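Local coordinates for uncharacterized protein (Pyrococcus furiosus, PDB 4XLZ), which removes an acetyl group from N,N'-diacetylchitobiose as a metal-dependent CE-14 deacetylase, here crystallised in the presence of cadmium, at the interface of chains A and B. Numbering follows the deposited sequence. Chains: chain A/B, Uncharacterized protein.

Three patches join chains A and B, two of six copies in the deposited assembly. The C-alpha centres of contact 2 and contact 3 lie about 13 Å apart, contact 1 and contact 3 about 21 Å, contact 1 and contact 2 about 29 Å. Contacts 2 and 3 use consecutive residues of chain B, B:Tyr145 and B:Glu146. Contact 3 places helix 149-164 of each chain at the boundary, whereas contact 1 pairs a loop after that helix in chain A with the segment leading into helix 81-99 of chain B. The pairing is not an exact two-fold and may or may not be the biological one.

Contact 1: the interface of chains A and B. Residues chain A 168-169; chain B 71, 74-76, 79-81.
A:Asn169, in a loop of chain A, reaches with its amide into the turn before helix 81-99 of chain B, and A:Pro168 lies beside it on the backbone of B:Thr74 and B:Thr75. It is a small, mostly backbone-directed patch of a possibly biological interface. The direct polar link runs from the side-chain amide nitrogen ND2 of A:Asn169 to the backbone carbonyl O of B:Leu79, 3.1 Å away. It is nearly straight, 164° at the hydrogen, and lies in both the carbonyl plane and the amide plane. With CG anti to its own carbonyl carbon (chi1 -71°), the A:Asn169 amide is carried towards the carbonyl of B:Leu79. Two waters bridge the backbone of the same residue: water 1 joins A:Asn169 N to B:Thr74 O, and water 2 joins A:Asn169 O to the phenol OH of B:Tyr71, 2.7 Å from the water. The apolar part is modest. Ring carbon CD of A:Pro168 packs 3.6 Å from CA of B:Thr75, and CB of A:Asn169 lies 4.0 Å from ring carbon CE2 of B:Tyr71. That ring is backed within chain B by B:Gly81, whose CA stands over its centre, 3.4 Å above the plane. The methyl CG2 of B:Thr74 lies 3.3 Å from ND2 of A:Asn169.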
loop_
_atom_site.group_PDB
_atom_site.type_symbol
_atom_site.label_atom_id
_atom_site.label_comp_id
_atom_site.label_asym_id
_atom_site.label_seq_id
_atom_site.Cartn_x
_atom_site.Cartn_y
_atom_site.Cartn_z
ATOM N N PRO A 168 -7.791 23.562 8.086
ATOM C CA PRO A 168 -7.666 23.053 9.509
ATOM C C PRO A 168 -8.088 21.555 9.688
ATOM O O PRO A 168 -7.682 20.930 10.641
ATOM C CB PRO A 168 -8.625 23.979 10.308
ATOM C CG PRO A 168 -9.492 24.602 9.283
ATOM C CD PRO A 168 -8.677 24.748 7.918
ATOM N N ASN A 169 -8.917 21.048 8.745
ATOM C CA ASN A 169 -9.224 19.627 8.829
ATOM C C ASN A 169 -8.131 18.741 8.216
ATOM O O ASN A 169 -8.240 17.474 8.302
ATOM C CB ASN A 169 -10.571 19.376 8.110
ATOM C CG ASN A 169 -11.758 19.954 8.937
ATOM O OD1 ASN A 169 -11.689 19.870 10.115
ATOM N ND2 ASN A 169 -12.682 20.526 8.255
ATOM N N TYR B 71 -14.860 16.713 2.341
ATOM C CA TYR B 71 -14.480 16.921 3.764
ATOM C C TYR B 71 -13.529 18.076 4.052
ATOM O O TYR B 71 -13.565 18.640 5.117
ATOM C CB TYR B 71 -13.873 15.544 4.177
ATOM C CG TYR B 71 -13.432 15.386 5.583
ATOM C CD1 TYR B 71 -14.187 14.648 6.547
ATOM C CD2 TYR B 71 -12.182 15.857 5.994
ATOM C CE1 TYR B 71 -13.678 14.383 7.834
ATOM C CE2 TYR B 71 -11.688 15.627 7.236
ATOM C CZ TYR B 71 -12.427 14.878 8.158
ATOM O OH TYR B 71 -12.046 14.584 9.455
ATOM N N THR B 74 -12.925 23.581 3.790
ATOM C CA THR B 74 -13.237 24.793 4.660
ATOM C C THR B 74 -11.928 25.340 5.254
ATOM O O THR B 74 -11.028 24.587 5.526
ATOM C CB THR B 74 -14.242 24.348 5.799
ATOM O OG1 THR B 74 -14.538 25.481 6.690
ATOM C CG2 THR B 74 -13.683 23.271 6.720
ATOM N N THR B 75 -11.859 26.680 5.515
ATOM C CA THR B 75 -10.824 27.215 6.351
ATOM C C THR B 75 -11.373 27.617 7.721
ATOM O O THR B 75 -10.650 28.159 8.571
ATOM C CB THR B 75 -10.157 28.391 5.665
ATOM O OG1 THR B 75 -11.150 29.395 5.407
ATOM C CG2 THR B 75 -9.541 27.973 4.367
ATOM N N ASP B 76 -12.628 27.235 8.020
ATOM C CA ASP B 76 -13.182 27.459 9.396
ATOM C C ASP B 76 -12.705 26.406 10.406
ATOM O O ASP B 76 -13.061 25.156 10.329
ATOM C CB ASP B 76 -14.726 27.487 9.256
ATOM C CG ASP B 76 -15.470 27.768 10.636
ATOM O OD1 ASP B 76 -16.681 27.804 10.623
ATOM O OD2 ASP B 76 -14.822 27.867 11.699
ATOM N N LEU B 79 -15.428 24.129 11.934
ATOM C CA LEU B 79 -16.365 23.284 11.158
ATOM C C LEU B 79 -15.664 21.944 10.888
ATOM O O LEU B 79 -14.639 21.972 10.110
ATOM C CB LEU B 79 -16.647 23.965 9.903
ATOM C CG LEU B 79 -17.586 23.214 8.975
ATOM C CD1 LEU B 79 -18.958 23.013 9.683
ATOM C CD2 LEU B 79 -17.790 23.913 7.637
ATOM N N SER B 80 -16.191 20.849 11.414
ATOM C CA SER B 80 -15.467 19.569 11.182
ATOM C C SER B 80 -15.677 19.135 9.765
ATOM O O SER B 80 -16.657 19.550 9.062
ATOM C CB SER B 80 -15.955 18.522 12.171
ATOM O OG SER B 80 -17.303 18.133 11.837
ATOM N N GLY B 81 -14.786 18.242 9.300
ATOM C CA GLY B 81 -15.010 17.696 7.934
ATOM C C GLY B 81 -16.307 16.911 7.772
ATOM O O GLY B 81 -16.894 16.821 6.721
HETATM O O HOH W 1 -10.312 22.012 6.246
HETATM O O HOH W 2 -9.735 15.784 10.186
#

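Contact 2: the interface of chains A and B. Residues chain A 262, 265; chain B 145, 193.
A:Asp265 faces B:His193 across a small patch of the chain A-chain B boundary, with 63 Å² hidden in all. The carboxylate belongs to the 3-10 helix 264-266 near the C-terminus of chain A; the imidazole comes from a loop of chain B. The two side chains cross at about a right angle, and their flat groups stand 88° apart. The carboxylate of A:Asp265 sits obliquely above the CE1-NE2 edge of the ring, OD2 lying 3.1 Å and OD1 3.3 Å from NE2 of B:His193, which is itself tilted from the carboxylate plane. The outward direction of NE2 passes well wide of both oxygens, which argues against a directed bond; any attraction would probably be electrostatic, if the ring is charged. The B:His193 ring is swung towards chain A by CG lying anti to the backbone N (chi1 173°).

Above the same face of the imidazole, but beyond its CG-CD2 edge, lies the backbone carbonyl O of A:Pro262, 3.4 Å from CG of B:His193. The proline ring carbon CB of A:Pro262 packs 4.1 Å from CA of B:His193. B:Tyr145 adds a light contact behind A:Asp265, ring carbon CE2 lying 4.2 Å from CA of the aspartate. Together the residues probably steady the C-terminal segment of one subunit against its neighbour, a minor part of the interface.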
loop_
_atom_site.group_PDB
_atom_site.type_symbol
_atom_site.label_atom_id
_atom_site.label_comp_id
_atom_site.label_asym_id
_atom_site.label_seq_id
_atom_site.Cartn_x
_atom_site.Cartn_y
_atom_site.Cartn_z
ATOM N N PRO A 262 -7.636 26.299 -17.712
ATOM C CA PRO A 262 -7.259 25.779 -19.030
ATOM C C PRO A 262 -6.295 26.678 -19.775
ATOM O O PRO A 262 -5.772 26.251 -20.826
ATOM C CB PRO A 262 -8.609 25.638 -19.750
ATOM C CG PRO A 262 -9.479 26.634 -19.086
ATOM C CD PRO A 262 -9.051 26.693 -17.608
ATOM N N ASP A 265 -0.944 27.719 -19.193
ATOM C CA ASP A 265 0.306 27.846 -19.972
ATOM C C ASP A 265 0.486 29.159 -20.716
ATOM O O ASP A 265 1.494 29.329 -21.423
ATOM C CB ASP A 265 0.359 26.663 -20.898
ATOM C CG ASP A 265 -0.579 26.825 -22.131
ATOM O OD1 ASP A 265 -1.553 27.612 -22.198
ATOM O OD2 ASP A 265 -0.381 25.948 -23.043
ATOM N N TYR B 145 -0.758 21.766 -15.423
ATOM C CA TYR B 145 -0.554 22.385 -14.079
ATOM C C TYR B 145 -1.677 22.002 -13.092
ATOM O O TYR B 145 -1.757 22.555 -12.016
ATOM C CB TYR B 145 -0.487 23.959 -14.192
ATOM C CG TYR B 145 0.726 24.355 -15.006
ATOM C CD1 TYR B 145 1.976 24.127 -14.480
ATOM C CD2 TYR B 145 0.583 24.863 -16.294
ATOM C CE1 TYR B 145 3.129 24.407 -15.251
ATOM C CE2 TYR B 145 1.721 25.171 -17.083
ATOM C CZ TYR B 145 2.987 24.948 -16.503
ATOM O OH TYR B 145 4.118 25.182 -17.266
ATOM N N HIS B 193 -7.778 21.849 -21.522
ATOM C CA HIS B 193 -6.994 22.843 -22.331
ATOM C C HIS B 193 -7.107 22.563 -23.816
ATOM O O HIS B 193 -6.720 23.452 -24.628
ATOM C CB HIS B 193 -5.552 22.844 -21.805
ATOM C CG HIS B 193 -4.555 23.654 -22.585
ATOM N ND1 HIS B 193 -3.412 23.076 -23.088
ATOM C CD2 HIS B 193 -4.478 24.978 -22.871
ATOM C CE1 HIS B 193 -2.690 24.000 -23.684
ATOM N NE2 HIS B 193 -3.290 25.158 -23.551
#

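Contact 3: the interface of chains A and B. Residues chain A 116, 142, 156, 160; chain B 146-147, 149, 152.
B:Arg152 thrusts its guanidinium group between A:Tyr116, A:Phe156 and A:Glu160. Its NH2 forms a salt bridge and hydrogen bond with the carboxylate oxygen OE2 of A:Glu160 at 3.1 Å, nearly along the C-O axis and in the guanidinium plane. The two planes are 37° apart. NH2 also meets the phenol OH of A:Tyr116 at the guanidinium edge, 2.9 Å away, a hydrogen bond. That phenol in turn donates to OE2 of A:Glu160, 2.5 Å away on its syn side, so both donors grip this oxygen from the same face of the carboxylate.

A bend at chi3 (-68°) turns the arginine head back, letting NH1 bond the backbone O of B:Glu146 at 2.9 Å and fixing its rotation. Water 4 links NH1 to A:Glu160 OE2 and B:Ser147 O. The A:Phe156 ring is turned 51° from the guanidinium, with CD1 lying 3.6 Å from NH1 of B:Arg152. A leucine in place of B:Arg152 would probably leave the A:Glu160 carboxylate without its cationic mate and B:Glu146 O without that donor.

A:Trp142 presents its indole edge to chain B, CH2 lying 3.3 Å from OG of B:Ser147, while A:Phe156 CE1 lies over one indole face near its rim. A:Phe156 and A:Glu160 lie on helix 149-164 of chain A; B:Pro149 and B:Arg152 occupy the start of the same helix in chain B, where B:Arg152 directly follows the metal-binding histidine.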
loop_
_atom_site.group_PDB
_atom_site.type_symbol
_atom_site.label_atom_id
_atom_site.label_comp_id
_atom_site.label_asym_id
_atom_site.label_seq_id
_atom_site.Cartn_x
_atom_site.Cartn_y
_atom_site.Cartn_z
ATOM N N TYR A 116 4.713 8.702 -2.290
ATOM C CA TYR A 116 3.787 9.767 -2.703
ATOM C C TYR A 116 2.496 9.513 -1.883
ATOM O O TYR A 116 1.661 8.648 -2.259
ATOM C CB TYR A 116 3.505 9.712 -4.234
ATOM C CG TYR A 116 2.559 10.775 -4.639
ATOM C CD1 TYR A 116 1.222 10.438 -4.990
ATOM C CD2 TYR A 116 2.923 12.127 -4.607
ATOM C CE1 TYR A 116 0.316 11.441 -5.420
ATOM C CE2 TYR A 116 2.036 13.138 -4.963
ATOM C CZ TYR A 116 0.700 12.787 -5.336
ATOM O OH TYR A 116 -0.228 13.735 -5.699
ATOM N N TRP A 142 6.398 18.973 -13.496
ATOM C CA TRP A 142 6.013 18.771 -14.915
ATOM C C TRP A 142 7.224 18.966 -15.824
ATOM O O TRP A 142 7.042 18.994 -17.087
ATOM C CB TRP A 142 4.977 19.800 -15.321
ATOM C CG TRP A 142 3.677 19.552 -14.510
ATOM C CD1 TRP A 142 2.768 18.536 -14.706
ATOM C CD2 TRP A 142 3.244 20.335 -13.386
ATOM N NE1 TRP A 142 1.749 18.657 -13.742
ATOM C CE2 TRP A 142 2.017 19.758 -12.939
ATOM C CE3 TRP A 142 3.720 21.504 -12.795
ATOM C CZ2 TRP A 142 1.280 20.308 -11.858
ATOM C CZ3 TRP A 142 3.037 22.019 -11.656
ATOM C CH2 TRP A 142 1.821 21.419 -11.243
ATOM N N PHE A 156 5.240 17.616 -6.705
ATOM C CA PHE A 156 3.771 17.551 -6.476
ATOM C C PHE A 156 3.458 17.644 -5.011
ATOM O O PHE A 156 2.529 18.359 -4.651
ATOM C CB PHE A 156 3.265 16.160 -7.007
ATOM C CG PHE A 156 3.159 16.058 -8.528
ATOM C CD1 PHE A 156 2.425 17.019 -9.233
ATOM C CD2 PHE A 156 3.868 15.012 -9.150
ATOM C CE1 PHE A 156 2.325 16.872 -10.665
ATOM C CE2 PHE A 156 3.788 14.896 -10.595
ATOM C CZ PHE A 156 3.014 15.848 -11.317
ATOM N N GLU A 160 1.030 20.524 -3.267
ATOM C CA GLU A 160 -0.164 20.045 -2.494
ATOM C C GLU A 160 -0.061 20.502 -1.085
ATOM O O GLU A 160 -1.095 20.931 -0.456
ATOM C CB GLU A 160 -0.202 18.532 -2.569
ATOM C CG GLU A 160 -0.492 18.095 -4.002
ATOM C CD GLU A 160 0.008 16.621 -4.275
ATOM O OE1 GLU A 160 0.391 15.892 -3.351
ATOM O OE2 GLU A 160 0.062 16.259 -5.488
ATOM N N GLU B 146 -2.480 20.966 -13.447
ATOM C CA GLU B 146 -3.500 20.552 -12.480
ATOM C C GLU B 146 -2.791 19.921 -11.281
ATOM O O GLU B 146 -2.149 18.866 -11.426
ATOM C CB GLU B 146 -4.442 19.510 -13.111
ATOM C CG GLU B 146 -5.464 18.953 -12.114
ATOM C CD GLU B 146 -6.187 20.079 -11.360
ATOM O OE1 GLU B 146 -6.969 20.764 -12.087
ATOM O OE2 GLU B 146 -6.061 20.207 -10.156
ATOM N N SER B 147 -2.939 20.518 -10.096
ATOM C CA SER B 147 -2.201 20.121 -8.917
ATOM C C SER B 147 -3.027 19.391 -7.880
ATOM O O SER B 147 -2.475 19.006 -6.820
ATOM C CB SER B 147 -1.673 21.383 -8.250
ATOM O OG SER B 147 -0.765 21.963 -9.268
ATOM N N PRO B 149 -4.524 15.993 -6.704
ATOM C CA PRO B 149 -4.523 14.563 -7.059
ATOM C C PRO B 149 -5.931 14.027 -7.197
ATOM O O PRO B 149 -6.094 13.071 -8.011
ATOM C CB PRO B 149 -3.801 13.905 -5.895
ATOM C CG PRO B 149 -3.936 14.939 -4.698
ATOM C CD PRO B 149 -3.902 16.335 -5.371
ATOM N N ARG B 152 -6.792 14.658 -10.930
ATOM C CA ARG B 152 -6.014 13.857 -11.923
ATOM C C ARG B 152 -6.504 12.377 -11.810
ATOM O O ARG B 152 -6.783 11.710 -12.810
ATOM C CB ARG B 152 -4.511 13.837 -11.549
ATOM C CG ARG B 152 -3.854 15.230 -11.731
ATOM C CD ARG B 152 -2.352 15.109 -11.609
ATOM N NE ARG B 152 -1.989 14.762 -10.196
ATOM C CZ ARG B 152 -1.389 15.557 -9.342
ATOM N NH1 ARG B 152 -1.206 16.848 -9.533
ATOM N NH2 ARG B 152 -1.035 15.048 -8.147
HETATM O O HOH W 3 -0.851 17.527 -13.482
HETATM O O HOH W 4 0.041 18.243 -7.405
#